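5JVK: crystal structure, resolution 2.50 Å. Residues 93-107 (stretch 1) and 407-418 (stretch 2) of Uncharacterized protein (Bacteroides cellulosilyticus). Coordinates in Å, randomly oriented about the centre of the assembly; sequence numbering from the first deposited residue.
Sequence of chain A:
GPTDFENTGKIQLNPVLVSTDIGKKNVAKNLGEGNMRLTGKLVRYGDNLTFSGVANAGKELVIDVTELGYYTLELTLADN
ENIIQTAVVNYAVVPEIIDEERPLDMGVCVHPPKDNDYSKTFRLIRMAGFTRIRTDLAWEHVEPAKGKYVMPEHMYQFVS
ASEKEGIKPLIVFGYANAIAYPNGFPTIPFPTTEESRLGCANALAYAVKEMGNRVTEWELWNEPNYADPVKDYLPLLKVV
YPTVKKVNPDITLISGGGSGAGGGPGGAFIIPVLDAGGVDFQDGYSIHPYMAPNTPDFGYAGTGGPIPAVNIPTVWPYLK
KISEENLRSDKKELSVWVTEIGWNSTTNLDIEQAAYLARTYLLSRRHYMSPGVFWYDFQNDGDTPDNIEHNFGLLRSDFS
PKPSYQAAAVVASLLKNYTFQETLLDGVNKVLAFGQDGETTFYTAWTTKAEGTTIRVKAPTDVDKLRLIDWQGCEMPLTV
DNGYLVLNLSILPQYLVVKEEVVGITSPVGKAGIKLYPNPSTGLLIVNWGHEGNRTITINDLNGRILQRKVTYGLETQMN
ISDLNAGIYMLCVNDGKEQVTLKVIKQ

Stretch 1, residues 93-107: VVPEIIDEERPLDMG
Stretch 2 (407-418) AAAVVASLLKNY

A helix that presents small side chains lets an extended segment lie close against it, and the contact between residues 93-107 and 407-418 of this Bacteroides cellulosilyticus protein is a compact example. Touching residues are at least 302 apart in sequence, yet the two stretches together bury 713 Å². Residues 407-415 form the last turns of an α-helix, with regular i to i+4 bonds such as Ser-413 N to Ala-409 O (3.0 Å). The other stretch leaves a strand at Val-94, runs extended through Ile-98, makes a 3-10 turn at 99-101 and re-enters a strand at Met-106. From Val-94 to Pro-103 both advance in the same sense: the CA atoms of Val-94 and Ala-409 lie 6.2 Å apart, those of Ile-97 and Ser-413 5.6 Å, and those of Pro-103 and Lys-416 4.7 Å. Beyond Pro-103 the segment turns back along the helix, bringing Met-106 to Ala-408 and Ala-412.

Apolar packing forms one part of the contact. Ala-409 and Ala-412 point their CB atoms toward the segment, and their short side chains allow close approach. Both alanines are buried, as are Val-94, Ile-97 and Met-106, which suits their apolar side chains. Val-94 (chi1 m) sets its CB 3.7 Å from Ala-409 CB. Ala-412 CB is shared by three partners: Ile-97 CD1 at 3.8 Å, Pro-103 CD at 4.0 Å and Met-106 SD at 3.7 Å. Ile-97, in the mt rotamer, extends far enough that its CD1 also lies 3.7 Å from Ala-409 O, while Met-106 (chi1 m, chi2 t, chi3 p) brings its CE to 3.9 Å from Ala-408 O. Pro-95, its ring C-gamma endo, places CD 3.8 Å from Val-410 CG2 (chi1 t) and CG 3.5 Å from Ser-413 OG. That hydroxyl, at chi1 p, donates to Val-410 O within its own helix (2.7 Å), so a polar residue sits beside the proline ring with its hydroxyl proton donated.

Polar groups gather where the helix ends. Lys-416 turns out of the helix with phi/psi 49/-124, although its N still bonds to Ala-412 O at 3.2 Å. Two CA-H...O contacts join the backbones here: Lys-416 CA to Glu-101 O at 3.2 Å, and Pro-103 CA to Lys-416 O at 3.3 Å. The lysine side chain (chi1 m) runs extended and bends at chi4 (p), so that NZ donates to Ser-413 O (3.2 Å), and its CE passes 3.2 Å from Glu-101 OE1. The opposite charges, Glu-101 OE1 and Lys-416 NZ, remain 4.5 Å apart, beyond a salt bridge. Asn-417 (chi1 m) reaches back to the segment, its amide facing Arg-102 O, 3.0 Å from Asn-417 OD1, and Leu-104 N, 3.3 Å from Asn-417 ND2, as modelled; the amide is probably turned over.

Interactions within the segment support its turn. Glu-101 N bonds to Ile-98 O at 3.0 Å. Arg-102, whose CA-to-CB bond points away from the helix, donates from NE to Asp-99 O (3.2 Å) and forms a salt bridge from NH2 to Asp-99 OD1 (2.8 Å), bracing the bend that leads into Pro-103. The example shows how close packing on alanines can combine with backbone contacts at a helix end.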

ATOM      1  N   VAL A  93       2.410  12.154 -13.473  1.00 26.39           N
ATOM      2  CA  VAL A  93       1.606  11.817 -14.649  1.00 26.42           C
ATOM      3  C   VAL A  93       1.612  10.290 -14.799  1.00 26.52           C
ATOM      4  O   VAL A  93       2.542   9.712 -15.370  1.00 26.31           O
ATOM      5  CB  VAL A  93       2.133  12.516 -15.924  1.00 26.25           C
ATOM      6  CG1 VAL A  93       1.246  12.192 -17.120  1.00 26.01           C
ATOM      7  CG2 VAL A  93       2.209  14.022 -15.700  1.00 26.28           C
ATOM      8  N   VAL A  94       0.561   9.653 -14.279  1.00 26.74           N
ATOM      9  CA  VAL A  94       0.496   8.187 -14.138  1.00 27.05           C
ATOM     10  C   VAL A  94      -0.359   7.547 -15.234  1.00 27.76           C
ATOM     11  O   VAL A  94      -1.183   8.233 -15.842  1.00 27.73           O
ATOM     12  CB  VAL A  94      -0.045   7.767 -12.742  1.00 26.56           C
ATOM     13  CG1 VAL A  94       0.760   8.434 -11.636  1.00 26.48           C
ATOM     14  CG2 VAL A  94      -1.537   8.058 -12.590  1.00 26.46           C
ATOM     15  N   PRO A  95      -0.170   6.232 -15.489  1.00 28.59           N
ATOM     16  CA  PRO A  95      -1.043   5.558 -16.453  1.00 29.33           C
ATOM     17  C   PRO A  95      -2.463   5.407 -15.921  1.00 30.35           C
ATOM     18  O   PRO A  95      -2.652   5.231 -14.721  1.00 30.01           O
ATOM     19  CB  PRO A  95      -0.386   4.185 -16.633  1.00 29.05           C
ATOM     20  CG  PRO A  95       0.387   3.968 -15.385  1.00 28.92           C
ATOM     21  CD  PRO A  95       0.878   5.325 -14.983  1.00 28.71           C
ATOM     22  N   GLU A  96      -3.442   5.491 -16.815  1.00 32.50           N
ATOM     23  CA  GLU A  96      -4.847   5.330 -16.454  1.00 33.84           C
ATOM     24  C   GLU A  96      -5.163   3.838 -16.373  1.00 33.84           C
ATOM     25  O   GLU A  96      -4.846   3.087 -17.299  1.00 32.93           O
ATOM     26  CB  GLU A  96      -5.739   6.012 -17.491  1.00 35.10           C
ATOM     27  CG  GLU A  96      -7.165   6.257 -17.032  1.00 36.47           C
ATOM     28  CD  GLU A  96      -7.993   6.997 -18.072  1.00 38.06           C
ATOM     29  OE1 GLU A  96      -7.541   8.060 -18.563  1.00 38.82           O
ATOM     30  OE2 GLU A  96      -9.102   6.517 -18.394  1.00 38.91           O
ATOM     31  N   ILE A  97      -5.773   3.418 -15.263  1.00 34.21           N
ATOM     32  CA  ILE A  97      -6.113   2.010 -15.029  1.00 34.80           C
ATOM     33  C   ILE A  97      -7.634   1.841 -15.097  1.00 35.26           C
ATOM     34  O   ILE A  97      -8.376   2.606 -14.479  1.00 34.98           O
ATOM     35  CB  ILE A  97      -5.593   1.503 -13.657  1.00 34.23           C
ATOM     36  CG1 ILE A  97      -4.128   1.906 -13.443  1.00 33.80           C
ATOM     37  CG2 ILE A  97      -5.719  -0.018 -13.567  1.00 34.03           C
ATOM     38  CD1 ILE A  97      -3.611   1.645 -12.046  1.00 33.79           C
ATOM     39  N   ILE A  98      -8.081   0.838 -15.851  1.00 36.38           N
ATOM     40  CA  ILE A  98      -9.505   0.507 -15.955  1.00 37.65           C
ATOM     41  C   ILE A  98      -9.961  -0.076 -14.613  1.00 38.50           C
ATOM     42  O   ILE A  98      -9.229  -0.848 -13.993  1.00 38.34           O
ATOM     43  CB  ILE A  98      -9.775  -0.479 -17.124  1.00 38.48           C
ATOM     44  CG1 ILE A  98      -9.471   0.199 -18.473  1.00 38.64           C
ATOM     45  CG2 ILE A  98     -11.218  -0.978 -17.109  1.00 38.83           C
ATOM     46  CD1 ILE A  98      -9.181  -0.764 -19.607  1.00 38.75           C
ATOM     47  N   ASP A  99     -11.169   0.297 -14.189  1.00 39.87           N
ATOM     48  CA  ASP A  99     -11.687  -0.003 -12.839  1.00 41.60           C
ATOM     49  C   ASP A  99     -11.601  -1.498 -12.477  1.00 41.99           C
ATOM     50  O   ASP A  99     -11.041  -1.857 -11.438  1.00 41.00           O
ATOM     51  CB  ASP A  99     -13.138   0.503 -12.705  1.00 42.92           C
ATOM     52  CG  ASP A  99     -13.501   0.902 -11.280  1.00 44.63           C
ATOM     53  OD1 ASP A  99     -13.435   0.043 -10.377  1.00 45.02           O
ATOM     54  OD2 ASP A  99     -13.875   2.079 -11.066  1.00 46.95           O
ATOM     55  N   GLU A 100     -12.135  -2.350 -13.352  1.00 42.56           N
ATOM     56  CA  GLU A 100     -12.128  -3.813 -13.148  1.00 42.90           C
ATOM     57  C   GLU A 100     -10.742  -4.471 -13.228  1.00 40.99           C
ATOM     58  O   GLU A 100     -10.573  -5.599 -12.761  1.00 40.95           O
ATOM     59  CB  GLU A 100     -13.088  -4.514 -14.135  1.00 44.98           C
ATOM     60  CG  GLU A 100     -12.643  -4.515 -15.600  1.00 46.61           C
ATOM     61  CD  GLU A 100     -13.699  -5.065 -16.545  1.00 48.55           C
ATOM     62  OE1 GLU A 100     -14.243  -6.158 -16.269  1.00 50.20           O
ATOM     63  OE2 GLU A 100     -13.977  -4.411 -17.576  1.00 49.17           O
ATOM     64  N   GLU A 101      -9.773  -3.784 -13.837  1.00 38.57           N
ATOM     65  CA  GLU A 101      -8.404  -4.298 -13.982  1.00 36.75           C
ATOM     66  C   GLU A 101      -7.432  -3.898 -12.854  1.00 34.28           C
ATOM     67  O   GLU A 101      -6.245  -4.201 -12.939  1.00 33.81           O
ATOM     68  CB  GLU A 101      -7.836  -3.866 -15.341  1.00 37.67           C
ATOM     69  CG  GLU A 101      -8.612  -4.418 -16.529  1.00 38.73           C
ATOM     70  CD  GLU A 101      -7.918  -4.180 -17.861  1.00 39.46           C
ATOM     71  OE1 GLU A 101      -7.143  -3.203 -17.979  1.00 39.84           O
ATOM     72  OE2 GLU A 101      -8.154  -4.973 -18.795  1.00 39.90           O
ATOM     73  N   ARG A 102      -7.917  -3.236 -11.803  1.00 32.06           N
ATOM     74  CA  ARG A 102      -7.060  -2.888 -10.665  1.00 31.05           C
ATOM     75  C   ARG A 102      -6.699  -4.121  -9.828  1.00 29.83           C
ATOM     76  O   ARG A 102      -7.535  -5.010  -9.661  1.00 29.14           O
ATOM     77  CB  ARG A 102      -7.738  -1.875  -9.758  1.00 31.56           C
ATOM     78  CG  ARG A 102      -7.849  -0.487 -10.347  1.00 32.56           C
ATOM     79  CD  ARG A 102      -8.491   0.444  -9.336  1.00 33.36           C
ATOM     80  NE  ARG A 102      -9.884   0.080  -9.099  1.00 33.71           N
ATOM     81  CZ  ARG A 102     -10.633   0.510  -8.084  1.00 34.66           C
ATOM     82  NH1 ARG A 102     -10.150   1.344  -7.159  1.00 34.60           N
ATOM     83  NH2 ARG A 102     -11.893   0.091  -7.992  1.00 35.25           N
ATOM     84  N   PRO A 103      -5.459  -4.175  -9.294  1.00 28.54           N
ATOM     85  CA  PRO A 103      -5.082  -5.271  -8.396  1.00 27.77           C
ATOM     86  C   PRO A 103      -5.953  -5.375  -7.145  1.00 27.08           C
ATOM     87  O   PRO A 103      -6.015  -4.441  -6.347  1.00 26.44           O
ATOM     88  CB  PRO A 103      -3.637  -4.936  -8.021  1.00 28.02           C
ATOM     89  CG  PRO A 103      -3.126  -4.179  -9.189  1.00 28.27           C
ATOM     90  CD  PRO A 103      -4.287  -3.352  -9.656  1.00 28.36           C
ATOM     91  N   LEU A 104      -6.610  -6.522  -6.997  1.00 26.41           N
ATOM     92  CA  LEU A 104      -7.484  -6.819  -5.864  1.00 25.96           C
ATOM     93  C   LEU A 104      -6.717  -7.119  -4.573  1.00 25.71           C
ATOM     94  O   LEU A 104      -7.324  -7.147  -3.500  1.00 25.63           O
ATOM     95  CB  LEU A 104      -8.407  -7.997  -6.198  1.00 25.81           C
ATOM     96  CG  LEU A 104      -9.362  -7.793  -7.385  1.00 25.85           C
ATOM     97  CD1 LEU A 104     -10.038  -9.101  -7.770  1.00 25.79           C
ATOM     98  CD2 LEU A 104     -10.407  -6.728  -7.077  1.00 25.82           C
ATOM     99  N   ASP A 105      -5.404  -7.355  -4.681  1.00 25.59           N
ATOM    100  CA  ASP A 105      -4.527  -7.582  -3.521  1.00 25.37           C
ATOM    101  C   ASP A 105      -3.726  -6.351  -3.063  1.00 25.63           C
ATOM    102  O   ASP A 105      -3.067  -6.409  -2.025  1.00 26.03           O
ATOM    103  CB  ASP A 105      -3.587  -8.784  -3.762  1.00 25.11           C
ATOM    104  CG  ASP A 105      -2.677  -8.615  -4.981  1.00 24.94           C
ATOM    105  OD1 ASP A 105      -2.862  -7.669  -5.777  1.00 24.93           O
ATOM    106  OD2 ASP A 105      -1.779  -9.462  -5.155  1.00 24.68           O
ATOM    107  N   MET A 106      -3.782  -5.251  -3.817  1.00 25.60           N
ATOM    108  CA  MET A 106      -3.105  -4.011  -3.421  1.00 25.89           C
ATOM    109  C   MET A 106      -3.980  -3.207  -2.470  1.00 25.22           C
ATOM    110  O   MET A 106      -5.068  -2.775  -2.844  1.00 25.32           O
ATOM    111  CB  MET A 106      -2.740  -3.146  -4.640  1.00 26.71           C
ATOM    112  CG  MET A 106      -1.475  -3.591  -5.360  1.00 27.54           C
ATOM    113  SD  MET A 106      -0.894  -2.458  -6.641  1.00 28.82           S
ATOM    114  CE  MET A 106      -0.527  -0.981  -5.694  1.00 28.34           C
ATOM    115  N   GLY A 107      -3.494  -3.010  -1.246  1.00 24.67           N
ATOM    116  CA  GLY A 107      -4.139  -2.142  -0.264  1.00 24.40           C
ATOM    117  C   GLY A 107      -3.189  -1.057   0.204  1.00 24.26           C
ATOM    118  O   GLY A 107      -2.000  -1.092  -0.110  1.00 24.31           O
ATOM    119  N   ALA A 407       5.548   4.804  -8.677  1.00 18.97           N
ATOM    120  CA  ALA A 407       5.854   3.370  -8.732  1.00 18.97           C
ATOM    121  C   ALA A 407       4.639   2.491  -8.440  1.00 18.81           C
ATOM    122  O   ALA A 407       4.472   1.451  -9.069  1.00 18.87           O
ATOM    123  CB  ALA A 407       6.988   3.034  -7.773  1.00 19.14           C
ATOM    124  N   ALA A 408       3.800   2.918  -7.495  1.00 18.72           N
ATOM    125  CA  ALA A 408       2.563   2.205  -7.151  1.00 18.74           C
ATOM    126  C   ALA A 408       1.546   2.200  -8.298  1.00 18.92           C
ATOM    127  O   ALA A 408       0.968   1.160  -8.619  1.00 18.92           O
ATOM    128  CB  ALA A 408       1.936   2.807  -5.901  1.00 18.62           C
ATOM    129  N   ALA A 409       1.328   3.364  -8.903  1.00 19.08           N
ATOM    130  CA  ALA A 409       0.399   3.491 -10.029  1.00 19.19           C
ATOM    131  C   ALA A 409       0.848   2.659 -11.229  1.00 19.20           C
ATOM    132  O   ALA A 409       0.031   1.975 -11.859  1.00 19.19           O
ATOM    133  CB  ALA A 409       0.244   4.952 -10.429  1.00 19.28           C
ATOM    134  N   VAL A 410       2.144   2.707 -11.528  1.00 19.06           N
ATOM    135  CA  VAL A 410       2.697   1.989 -12.676  1.00 19.09           C
ATOM    136  C   VAL A 410       2.659   0.474 -12.441  1.00 19.42           C
ATOM    137  O   VAL A 410       2.197  -0.267 -13.313  1.00 19.86           O
ATOM    138  CB  VAL A 410       4.126   2.473 -13.024  1.00 18.94           C
ATOM    139  CG1 VAL A 410       4.751   1.614 -14.121  1.00 19.00           C
ATOM    140  CG2 VAL A 410       4.103   3.936 -13.453  1.00 18.88           C
ATOM    141  N   VAL A 411       3.117   0.017 -11.272  1.00 19.36           N
ATOM    142  CA  VAL A 411       3.121  -1.422 -10.967  1.00 19.60           C
ATOM    143  C   VAL A 411       1.698  -2.005 -10.892  1.00 20.00           C
ATOM    144  O   VAL A 411       1.482  -3.155 -11.271  1.00 20.06           O
ATOM    145  CB  VAL A 411       3.952  -1.765  -9.696  1.00 19.37           C
ATOM    146  CG1 VAL A 411       3.221  -1.390  -8.412  1.00 19.28           C
ATOM    147  CG2 VAL A 411       4.333  -3.240  -9.687  1.00 19.25           C
ATOM    148  N   ALA A 412       0.745  -1.205 -10.413  1.00 20.49           N
ATOM    149  CA  ALA A 412      -0.672  -1.574 -10.430  1.00 20.75           C
ATOM    150  C   ALA A 412      -1.208  -1.741 -11.852  1.00 21.22           C
ATOM    151  O   ALA A 412      -1.929  -2.701 -12.130  1.00 21.13           O
ATOM    152  CB  ALA A 412      -1.500  -0.537  -9.688  1.00 20.87           C
ATOM    153  N   SER A 413      -0.854  -0.807 -12.740  1.00 21.55           N
ATOM    154  CA  SER A 413      -1.318  -0.829 -14.138  1.00 21.92           C
ATOM    155  C   SER A 413      -0.809  -2.028 -14.948  1.00 22.28           C
ATOM    156  O   SER A 413      -1.467  -2.462 -15.893  1.00 22.18           O
ATOM    157  CB  SER A 413      -0.931   0.467 -14.860  1.00 21.84           C
ATOM    158  OG  SER A 413       0.446   0.481 -15.190  1.00 21.94           O
ATOM    159  N   LEU A 414       0.362  -2.544 -14.578  1.00 22.96           N
ATOM    160  CA  LEU A 414       0.962  -3.702 -15.247  1.00 23.75           C
ATOM    161  C   LEU A 414       0.523  -5.032 -14.642  1.00 23.98           C
ATOM    162  O   LEU A 414       0.155  -5.939 -15.381  1.00 24.05           O
ATOM    163  CB  LEU A 414       2.488  -3.586 -15.233  1.00 24.18           C
ATOM    164  CG  LEU A 414       3.002  -2.629 -16.321  1.00 24.60           C
ATOM    165  CD1 LEU A 414       4.055  -1.657 -15.807  1.00 24.88           C
ATOM    166  CD2 LEU A 414       3.511  -3.425 -17.512  1.00 24.74           C
ATOM    167  N   LEU A 415       0.575  -5.142 -13.312  1.00 24.65           N
ATOM    168  CA  LEU A 415       0.165  -6.366 -12.593  1.00 25.09           C
ATOM    169  C   LEU A 415      -1.281  -6.761 -12.864  1.00 25.42           C
ATOM    170  O   LEU A 415      -1.562  -7.918 -13.170  1.00 25.40           O
ATOM    171  CB  LEU A 415       0.335  -6.213 -11.072  1.00 25.25           C
ATOM    172  CG  LEU A 415       1.692  -6.555 -10.453  1.00 25.50           C
ATOM    173  CD1 LEU A 415       1.760  -6.057  -9.016  1.00 25.40           C
ATOM    174  CD2 LEU A 415       1.954  -8.054 -10.511  1.00 25.42           C
ATOM    175  N   LYS A 416      -2.182  -5.789 -12.731  1.00 26.17           N
ATOM    176  CA  LYS A 416      -3.623  -6.022 -12.813  1.00 26.70           C
ATOM    177  C   LYS A 416      -4.004  -7.214 -11.910  1.00 26.75           C
ATOM    178  O   LYS A 416      -3.689  -7.195 -10.722  1.00 26.43           O
ATOM    179  CB  LYS A 416      -4.060  -6.211 -14.274  1.00 27.12           C
ATOM    180  CG  LYS A 416      -3.743  -5.063 -15.219  1.00 27.64           C
ATOM    181  CD  LYS A 416      -4.346  -5.349 -16.589  1.00 28.29           C
ATOM    182  CE  LYS A 416      -4.133  -4.217 -17.578  1.00 28.91           C
ATOM    183  NZ  LYS A 416      -2.768  -4.245 -18.165  1.00 29.79           N
ATOM    184  N   ASN A 417      -4.645  -8.246 -12.464  1.00 27.10           N
ATOM    185  CA  ASN A 417      -4.902  -9.484 -11.744  1.00 27.11           C
ATOM    186  C   ASN A 417      -4.297 -10.678 -12.476  1.00 27.32           C
ATOM    187  O   ASN A 417      -4.821 -11.792 -12.409  1.00 28.01           O
ATOM    188  CB  ASN A 417      -6.406  -9.635 -11.554  1.00 27.15           C
ATOM    189  CG  ASN A 417      -6.946  -8.649 -10.550  1.00 27.31           C
ATOM    190  OD1 ASN A 417      -7.640  -7.694 -10.893  1.00 27.67           O
ATOM    191  ND2 ASN A 417      -6.597  -8.864  -9.297  1.00 27.38           N
ATOM    192  N   TYR A 418      -3.171 -10.440 -13.148  1.00 27.26           N
ATOM    193  CA  TYR A 418      -2.442 -11.496 -13.847  1.00 27.64           C
ATOM    194  C   TYR A 418      -1.766 -12.424 -12.837  1.00 27.04           C
ATOM    195  O   TYR A 418      -1.307 -11.975 -11.788  1.00 27.03           O
ATOM    196  CB  TYR A 418      -1.382 -10.899 -14.785  1.00 27.96           C
ATOM    197  CG  TYR A 418      -1.922 -10.098 -15.956  1.00 28.55           C
ATOM    198  CD1 TYR A 418      -2.921 -10.614 -16.785  1.00 29.12           C
ATOM    199  CD2 TYR A 418      -1.403  -8.836 -16.262  1.00 28.74           C
ATOM    200  CE1 TYR A 418      -3.404  -9.887 -17.867  1.00 29.60           C
ATOM    201  CE2 TYR A 418      -1.878  -8.104 -17.344  1.00 29.12           C
ATOM    202  CZ  TYR A 418      -2.878  -8.632 -18.143  1.00 29.68           C
ATOM    203  OH  TYR A 418      -3.355  -7.911 -19.214  1.00 30.26           O
TER